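Long-range contacts in glycosyl hydrolase (Streptomyces cattleya, PDB 7LR7), which probably acts as a glycoside hydrolase in N-glycan degradation and binds N-acetylglucosamine in its sugar pocket: residues Glu153-Ser158 with Tyr198-Tyr203; Val223-Phe228 with Gln244-Leu249. All coordinates share one frame; numbering follows the deposited sequence.

Contact 1. Residues Glu153-Ser158 with Tyr198-Tyr203; sequences EINQFS and YDAAWY. With NAG (2-acetamido-2-deoxy-beta-D-glucopyranose), chain B.
N155 meets Y198 with both ends of its amide. Its OD1 accepts from Y198 N at 3.0 Å, with the donor tilted from the carbonyl plane. Its ND2 gives a longer bond of 3.3 Å to Y198 O, arriving from above the carbonyl plane of Y198. Y198 O also accepts from A201 N, so two donors grip it. ND2 has a further partner in H207. The N155 side chain crosses that of Y198 at about a right angle, with amide and ring planes 54° apart. N155 OD1 lies at the ring edge, 3.3 Å from Y198 CD2. The first torsion of N155 sets CG between the backbone N and the carbonyl carbon (chi1 65°), which swings the amide across to Y198. A leucine here would probably leave Y198 N without its acceptor and let the tyrosine backbone shift beside the sugar.

Q156 adds a lighter contact, with its CA 3.8 Å from Y198 CE2. Its chain then bends away at chi2, and OE1 bonds to W113 of the second subunit. E153 crosses Y198 on the sugar side, also at about a right angle. Its CD comes within 3.7 Å of Y198 CB, and the carboxylate is inclined 35° to the ring. Its chain runs extended beyond CG and brings E153 OE1 to O4 of the bound NAG. That bond is very short, so its exact length is doubtful. H99 holds the same sugar.

The contact is buried. Residues 153-158 follow strand 145-152, and residues 198-203 follow the neighbouring parallel strand 194-196. A backbone hydrogen bond between E153, just past the first strand, and A196 of the second ties the two together. Beyond, W202 packs on helices 211-216 and 240-254.

Contact 2. Residues Val223-Phe228 with Gln244-Leu249; sequences VHSWVF and QHAAYL. With NAG (2-acetamido-2-deoxy-beta-D-glucopyranose), chain B.
S225 OG and H245 ND1 share a hydrogen bond of 2.9 Å. Either could be the donor. OG lies at the edge of the imidazole and in its plane. It stands anti to the backbone N of S225 (chi1 -177°), which directs it to the helix. There S225 OG also rests 3.3 Å from A246 CA. The A246 methyl packs on S225 CB. The bond thus sits beside the small A246.

L249 fills the next turn. Its CD1 touches the strand backbone, 3.6 Å from H224 O, and also lies near S225 CA. L249 CB faces V223 CB at 4.4 Å, a looser apolar contact. Further along, V227 and H245 slide by each other in opposite directions. V227 CG1 comes 3.9 Å from H245 CB.

Side chains alternate along 223-226. V223 and S225 point to the helix, H224 and W226 away from it. W226 turns its indole to the bound NAG, with CD1 3.1 Å from O6 of the sugar. Its NE1 is held by E268. F228 presents its ring edge to O5 of NAG, and W226 CB lies over one face of that ring. One side thus packs on the helix. On the other, W226 lines the sugar pocket and H224 bonds to E153.

Strand 223-225 and helix 244-249 run nearly antiparallel, at 161° with axes 8.3 Å apart. This is the strand-to-helix packing of one beta-alpha unit in a (beta/alpha)8 barrel, the fold of family GH5, with the sugar at the C-terminal ends of the barrel strands, here the sixth.

Both contacts are buried, and both reach the same NAG. Contact 1 joins the loops that follow strands 145-152 and 194-196. It is mostly polar, with an asparagine side chain bonded to backbone. Contact 2 packs strand 221-225 on helix 240-254. It is mostly apolar, with one serine-histidine bond. Contact 1 also lies near the second subunit, which contact 2 does not touch. The two meet directly. E153 OE2 and H224 ND1 probably share a hydrogen bond at 2.5 Å. W202 also packs on V223, and Y203 on H245 and Y248, so helix 200-203 of contact 1 lies against helix 240-254 of contact 2.

Contact 1. Residues Glu153-Ser158 with Tyr198-Tyr203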
loop_
_atom_site.group_PDB
_atom_site.type_symbol
_atom_site.label_atom_id
_atom_site.label_comp_id
_atom_site.label_asym_id
_atom_site.label_seq_id
_atom_site.Cartn_x
_atom_site.Cartn_y
_atom_site.Cartn_z
ATOM N N GLU A 153 -13.459 -11.301 2.207
ATOM C CA GLU A 153 -13.968 -11.170 0.835
ATOM C C GLU A 153 -12.817 -11.078 -0.161
ATOM O O GLU A 153 -12.820 -10.252 -1.079
ATOM C CB GLU A 153 -14.911 -9.957 0.709
ATOM C CG GLU A 153 -15.925 -9.869 1.845
ATOM C CD GLU A 153 -16.896 -8.691 1.734
ATOM O OE1 GLU A 153 -16.626 -7.761 0.939
ATOM O OE2 GLU A 153 -17.929 -8.701 2.450
ATOM N N ILE A 154 -11.808 -11.931 0.038
ATOM C CA ILE A 154 -10.613 -11.881 -0.792
ATOM C C ILE A 154 -10.945 -12.225 -2.238
ATOM O O ILE A 154 -10.188 -11.869 -3.143
ATOM C CB ILE A 154 -9.537 -12.827 -0.203
ATOM C CG1 ILE A 154 -8.186 -12.648 -0.907
ATOM C CG2 ILE A 154 -10.028 -14.290 -0.281
ATOM C CD1 ILE A 154 -7.297 -11.567 -0.314
ATOM N N ASN A 155 -12.089 -12.874 -2.484
ATOM C CA ASN A 155 -12.493 -13.167 -3.851
ATOM C C ASN A 155 -12.715 -11.907 -4.684
ATOM O O ASN A 155 -12.677 -11.978 -5.920
ATOM C CB ASN A 155 -13.756 -14.040 -3.854
ATOM C CG ASN A 155 -14.975 -13.325 -3.279
ATOM O OD1 ASN A 155 -14.882 -12.605 -2.276
ATOM N ND2 ASN A 155 -16.140 -13.552 -3.901
ATOM N N GLN A 156 -12.936 -10.751 -4.048
ATOM C CA GLN A 156 -13.103 -9.520 -4.823
ATOM C C GLN A 156 -11.860 -9.186 -5.653
ATOM O O GLN A 156 -11.955 -8.421 -6.615
ATOM C CB GLN A 156 -13.450 -8.348 -3.892
ATOM C CG GLN A 156 -12.279 -7.798 -3.087
ATOM C CD GLN A 156 -11.681 -6.512 -3.666
ATOM O OE1 GLN A 156 -12.397 -5.629 -4.137
ATOM N NE2 GLN A 156 -10.358 -6.393 -3.597
ATOM N N PHE A 157 -10.700 -9.749 -5.316
ATOM C CA PHE A 157 -9.504 -9.519 -6.115
ATOM C C PHE A 157 -9.438 -10.388 -7.367
ATOM O O PHE A 157 -8.563 -10.153 -8.217
ATOM C CB PHE A 157 -8.245 -9.782 -5.285
ATOM C CG PHE A 157 -7.970 -8.741 -4.250
ATOM C CD1 PHE A 157 -7.413 -7.513 -4.610
ATOM C CD2 PHE A 157 -8.249 -8.990 -2.915
ATOM C CE1 PHE A 157 -7.156 -6.540 -3.656
ATOM C CE2 PHE A 157 -7.973 -8.023 -1.941
ATOM C CZ PHE A 157 -7.442 -6.793 -2.313
ATOM N N SER A 158 -10.330 -11.374 -7.508
ATOM C CA SER A 158 -10.125 -12.462 -8.462
ATOM C C SER A 158 -10.733 -12.211 -9.837
ATOM O O SER A 158 -10.464 -12.986 -10.760
ATOM C CB SER A 158 -10.692 -13.779 -7.903
ATOM O OG SER A 158 -12.111 -13.718 -7.724
ATOM N N TYR A 198 -17.413 -12.656 -0.701
ATOM C CA TYR A 198 -18.613 -11.843 -0.879
ATOM C C TYR A 198 -19.513 -12.488 -1.936
ATOM O O TYR A 198 -19.133 -13.462 -2.593
ATOM C CB TYR A 198 -18.242 -10.391 -1.211
ATOM C CG TYR A 198 -18.122 -10.030 -2.682
ATOM C CD1 TYR A 198 -19.123 -9.320 -3.319
ATOM C CD2 TYR A 198 -16.980 -10.356 -3.418
ATOM C CE1 TYR A 198 -19.019 -8.949 -4.654
ATOM C CE2 TYR A 198 -16.864 -9.984 -4.769
ATOM C CZ TYR A 198 -17.894 -9.279 -5.372
ATOM O OH TYR A 198 -17.833 -8.907 -6.704
ATOM N N ASP A 199 -20.726 -11.937 -2.097
ATOM C CA ASP A 199 -21.818 -12.685 -2.727
ATOM C C ASP A 199 -21.641 -12.928 -4.221
ATOM O O ASP A 199 -22.434 -13.688 -4.794
ATOM C CB ASP A 199 -23.172 -12.013 -2.465
ATOM C CG ASP A 199 -23.296 -10.608 -3.069
ATOM O OD1 ASP A 199 -22.559 -10.239 -4.014
ATOM O OD2 ASP A 199 -24.187 -9.872 -2.579
ATOM N N ALA A 200 -20.623 -12.345 -4.863
ATOM C CA ALA A 200 -20.312 -12.765 -6.226
ATOM C C ALA A 200 -20.071 -14.266 -6.306
ATOM O O ALA A 200 -20.269 -14.874 -7.364
ATOM C CB ALA A 200 -19.090 -12.028 -6.752
ATOM N N ALA A 201 -19.650 -14.883 -5.202
ATOM C CA ALA A 201 -19.401 -16.316 -5.236
ATOM C C ALA A 201 -20.679 -17.096 -5.540
ATOM O O ALA A 201 -20.614 -18.192 -6.109
ATOM C CB ALA A 201 -18.770 -16.762 -3.915
ATOM N N TRP A 202 -21.845 -16.543 -5.197
ATOM C CA TRP A 202 -23.129 -17.186 -5.455
ATOM C C TRP A 202 -23.910 -16.565 -6.606
ATOM O O TRP A 202 -24.827 -17.209 -7.127
ATOM C CB TRP A 202 -24.011 -17.137 -4.192
ATOM C CG TRP A 202 -23.526 -18.025 -3.057
ATOM C CD1 TRP A 202 -23.878 -19.328 -2.824
ATOM C CD2 TRP A 202 -22.606 -17.667 -2.018
ATOM N NE1 TRP A 202 -23.222 -19.803 -1.708
ATOM C CE2 TRP A 202 -22.440 -18.800 -1.195
ATOM C CE3 TRP A 202 -21.890 -16.502 -1.715
ATOM C CZ2 TRP A 202 -21.601 -18.795 -0.077
ATOM C CZ3 TRP A 202 -21.050 -16.503 -0.607
ATOM C CH2 TRP A 202 -20.910 -17.644 0.195
ATOM N N TYR A 203 -23.560 -15.345 -7.022
ATOM C CA TYR A 203 -24.405 -14.532 -7.882
ATOM C C TYR A 203 -23.828 -14.232 -9.257
ATOM O O TYR A 203 -24.600 -13.906 -10.166
ATOM C CB TYR A 203 -24.701 -13.183 -7.206
ATOM C CG TYR A 203 -25.651 -13.241 -6.035
ATOM C CD1 TYR A 203 -26.253 -14.437 -5.643
ATOM C CD2 TYR A 203 -25.950 -12.085 -5.312
ATOM C CE1 TYR A 203 -27.137 -14.473 -4.562
ATOM C CE2 TYR A 203 -26.805 -12.116 -4.233
ATOM C CZ TYR A 203 -27.406 -13.304 -3.862
ATOM O OH TYR A 203 -28.290 -13.316 -2.795
HETATM C C1 NAG B . -19.003 -5.120 -2.503
HETATM C C2 NAG B . -18.000 -4.017 -2.137
HETATM C C3 NAG B . -17.177 -4.397 -0.897
HETATM C C4 NAG B . -18.065 -4.932 0.222
HETATM C C5 NAG B . -18.985 -6.010 -0.328
HETATM C C6 NAG B . -19.949 -6.563 0.688
HETATM C C7 NAG B . -16.775 -2.532 -3.667
HETATM C C8 NAG B . -15.908 -2.460 -4.871
HETATM N N2 NAG B . -17.126 -3.757 -3.272
HETATM O O1 NAG B . -19.834 -4.667 -3.523
HETATM O O3 NAG B . -16.472 -3.247 -0.436
HETATM O O4 NAG B . -17.272 -5.478 1.271
HETATM O O5 NAG B . -19.776 -5.451 -1.381
HETATM O O6 NAG B . -20.752 -7.585 0.112
HETATM O O7 NAG B . -17.158 -1.526 -3.081
#

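Contact 2. Residues Val223-Phe228 with Gln244-Leu249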
loop_
_atom_site.group_PDB
_atom_site.type_symbol
_atom_site.label_atom_id
_atom_site.label_comp_id
_atom_site.label_asym_id
_atom_site.label_seq_id
_atom_site.Cartn_x
_atom_site.Cartn_y
_atom_site.Cartn_z
ATOM N N VAL A 223 -21.219 -16.282 5.039
ATOM C CA VAL A 223 -21.961 -15.472 4.082
ATOM C C VAL A 223 -22.015 -14.030 4.583
ATOM O O VAL A 223 -22.109 -13.783 5.791
ATOM C CB VAL A 223 -23.381 -16.031 3.836
ATOM C CG1 VAL A 223 -23.302 -17.448 3.248
ATOM C CG2 VAL A 223 -24.192 -16.025 5.097
ATOM N N HIS A 224 -21.939 -13.077 3.647
ATOM C CA HIS A 224 -22.038 -11.648 3.934
ATOM C C HIS A 224 -23.269 -11.115 3.206
ATOM O O HIS A 224 -23.303 -11.099 1.971
ATOM C CB HIS A 224 -20.782 -10.894 3.489
ATOM C CG HIS A 224 -19.531 -11.269 4.235
ATOM N ND1 HIS A 224 -18.320 -10.650 4.006
ATOM C CD2 HIS A 224 -19.298 -12.196 5.198
ATOM C CE1 HIS A 224 -17.397 -11.177 4.794
ATOM N NE2 HIS A 224 -17.963 -12.115 5.529
ATOM N N SER A 225 -24.269 -10.660 3.957
ATOM C CA SER A 225 -25.567 -10.306 3.390
ATOM C C SER A 225 -25.713 -8.789 3.313
ATOM O O SER A 225 -25.812 -8.122 4.348
ATOM C CB SER A 225 -26.695 -10.907 4.227
ATOM O OG SER A 225 -27.930 -10.619 3.621
ATOM N N TRP A 226 -25.771 -8.254 2.085
ATOM C CA TRP A 226 -25.780 -6.809 1.842
ATOM C C TRP A 226 -26.867 -6.439 0.840
ATOM O O TRP A 226 -26.709 -6.671 -0.363
ATOM C CB TRP A 226 -24.402 -6.352 1.355
ATOM C CG TRP A 226 -23.446 -6.359 2.481
ATOM C CD1 TRP A 226 -22.427 -7.246 2.695
ATOM C CD2 TRP A 226 -23.454 -5.475 3.603
ATOM N NE1 TRP A 226 -21.765 -6.928 3.860
ATOM C CE2 TRP A 226 -22.384 -5.851 4.442
ATOM C CE3 TRP A 226 -24.254 -4.387 3.974
ATOM C CZ2 TRP A 226 -22.098 -5.185 5.629
ATOM C CZ3 TRP A 226 -23.977 -3.737 5.158
ATOM C CH2 TRP A 226 -22.906 -4.134 5.970
ATOM N N VAL A 227 -27.965 -5.839 1.322
ATOM C CA VAL A 227 -29.119 -5.597 0.457
ATOM C C VAL A 227 -28.888 -4.421 -0.499
ATOM O O VAL A 227 -29.765 -4.097 -1.312
ATOM C CB VAL A 227 -30.412 -5.405 1.286
ATOM C CG1 VAL A 227 -30.666 -6.648 2.142
ATOM C CG2 VAL A 227 -30.355 -4.165 2.155
ATOM N N PHE A 228 -27.702 -3.801 -0.464
ATOM C CA PHE A 228 -27.398 -2.868 -1.548
ATOM C C PHE A 228 -26.995 -3.569 -2.841
ATOM O O PHE A 228 -26.690 -2.888 -3.821
ATOM C CB PHE A 228 -26.309 -1.840 -1.141
ATOM C CG PHE A 228 -24.987 -2.440 -0.695
ATOM C CD1 PHE A 228 -24.184 -3.146 -1.568
ATOM C CD2 PHE A 228 -24.528 -2.231 0.591
ATOM C CE1 PHE A 228 -22.975 -3.674 -1.154
ATOM C CE2 PHE A 228 -23.317 -2.745 1.009
ATOM C CZ PHE A 228 -22.541 -3.476 0.138
ATOM N N GLN A 244 -35.625 -10.795 3.935
ATOM C CA GLN A 244 -35.261 -12.204 3.950
ATOM C C GLN A 244 -33.924 -12.475 3.295
ATOM O O GLN A 244 -33.559 -13.645 3.154
ATOM C CB GLN A 244 -36.324 -13.051 3.238
ATOM C CG GLN A 244 -37.683 -13.046 3.902
ATOM C CD GLN A 244 -37.784 -13.993 5.080
ATOM O OE1 GLN A 244 -37.039 -14.977 5.190
ATOM N NE2 GLN A 244 -38.711 -13.699 5.975
ATOM N N HIS A 245 -33.193 -11.434 2.874
ATOM C CA HIS A 245 -32.026 -11.680 2.039
ATOM C C HIS A 245 -30.976 -12.492 2.778
ATOM O O HIS A 245 -30.331 -13.366 2.183
ATOM C CB HIS A 245 -31.421 -10.375 1.536
ATOM C CG HIS A 245 -30.301 -10.587 0.568
ATOM N ND1 HIS A 245 -29.026 -10.910 0.976
ATOM C CD2 HIS A 245 -30.267 -10.549 -0.786
ATOM C CE1 HIS A 245 -28.253 -11.068 -0.085
ATOM N NE2 HIS A 245 -28.978 -10.851 -1.167
ATOM N N ALA A 246 -30.784 -12.220 4.073
ATOM C CA ALA A 246 -29.823 -13.009 4.838
ATOM C C ALA A 246 -30.275 -14.462 4.955
ATOM O O ALA A 246 -29.487 -15.385 4.723
ATOM C CB ALA A 246 -29.617 -12.394 6.218
ATOM N N ALA A 247 -31.545 -14.686 5.294
ATOM C CA ALA A 247 -32.054 -16.052 5.363
ATOM C C ALA A 247 -31.861 -16.773 4.036
ATOM O O ALA A 247 -31.492 -17.955 4.008
ATOM C CB ALA A 247 -33.533 -16.043 5.764
ATOM N N TYR A 248 -32.053 -16.062 2.919
ATOM C CA TYR A 248 -31.938 -16.704 1.613
ATOM C C TYR A 248 -30.507 -17.155 1.355
ATOM O O TYR A 248 -30.268 -18.297 0.944
ATOM C CB TYR A 248 -32.411 -15.753 0.516
ATOM C CG TYR A 248 -32.011 -16.171 -0.883
ATOM C CD1 TYR A 248 -32.577 -17.296 -1.493
ATOM C CD2 TYR A 248 -31.066 -15.443 -1.593
ATOM C CE1 TYR A 248 -32.218 -17.664 -2.781
ATOM C CE2 TYR A 248 -30.696 -15.808 -2.869
ATOM C CZ TYR A 248 -31.264 -16.913 -3.457
ATOM O OH TYR A 248 -30.887 -17.241 -4.723
ATOM N N LEU A 249 -29.540 -16.270 1.612
ATOM C CA LEU A 249 -28.132 -16.634 1.473
ATOM C C LEU A 249 -27.774 -17.831 2.335
ATOM O O LEU A 249 -27.003 -18.701 1.908
ATOM C CB LEU A 249 -27.241 -15.454 1.844
ATOM C CG LEU A 249 -26.817 -14.568 0.685
ATOM C CD1 LEU A 249 -25.946 -13.430 1.202
ATOM C CD2 LEU A 249 -26.087 -15.404 -0.363
HETATM C C1 NAG B . -19.003 -5.120 -2.503
HETATM C C2 NAG B . -18.000 -4.017 -2.137
HETATM C C3 NAG B . -17.177 -4.397 -0.897
HETATM C C4 NAG B . -18.065 -4.932 0.222
HETATM C C5 NAG B . -18.985 -6.010 -0.328
HETATM C C6 NAG B . -19.949 -6.563 0.688
HETATM C C7 NAG B . -16.775 -2.532 -3.667
HETATM C C8 NAG B . -15.908 -2.460 -4.871
HETATM N N2 NAG B . -17.126 -3.757 -3.272
HETATM O O1 NAG B . -19.834 -4.667 -3.523
HETATM O O3 NAG B . -16.472 -3.247 -0.436
HETATM O O4 NAG B . -17.272 -5.478 1.271
HETATM O O5 NAG B . -19.776 -5.451 -1.381
HETATM O O6 NAG B . -20.752 -7.585 0.112
HETATM O O7 NAG B . -17.158 -1.526 -3.081
#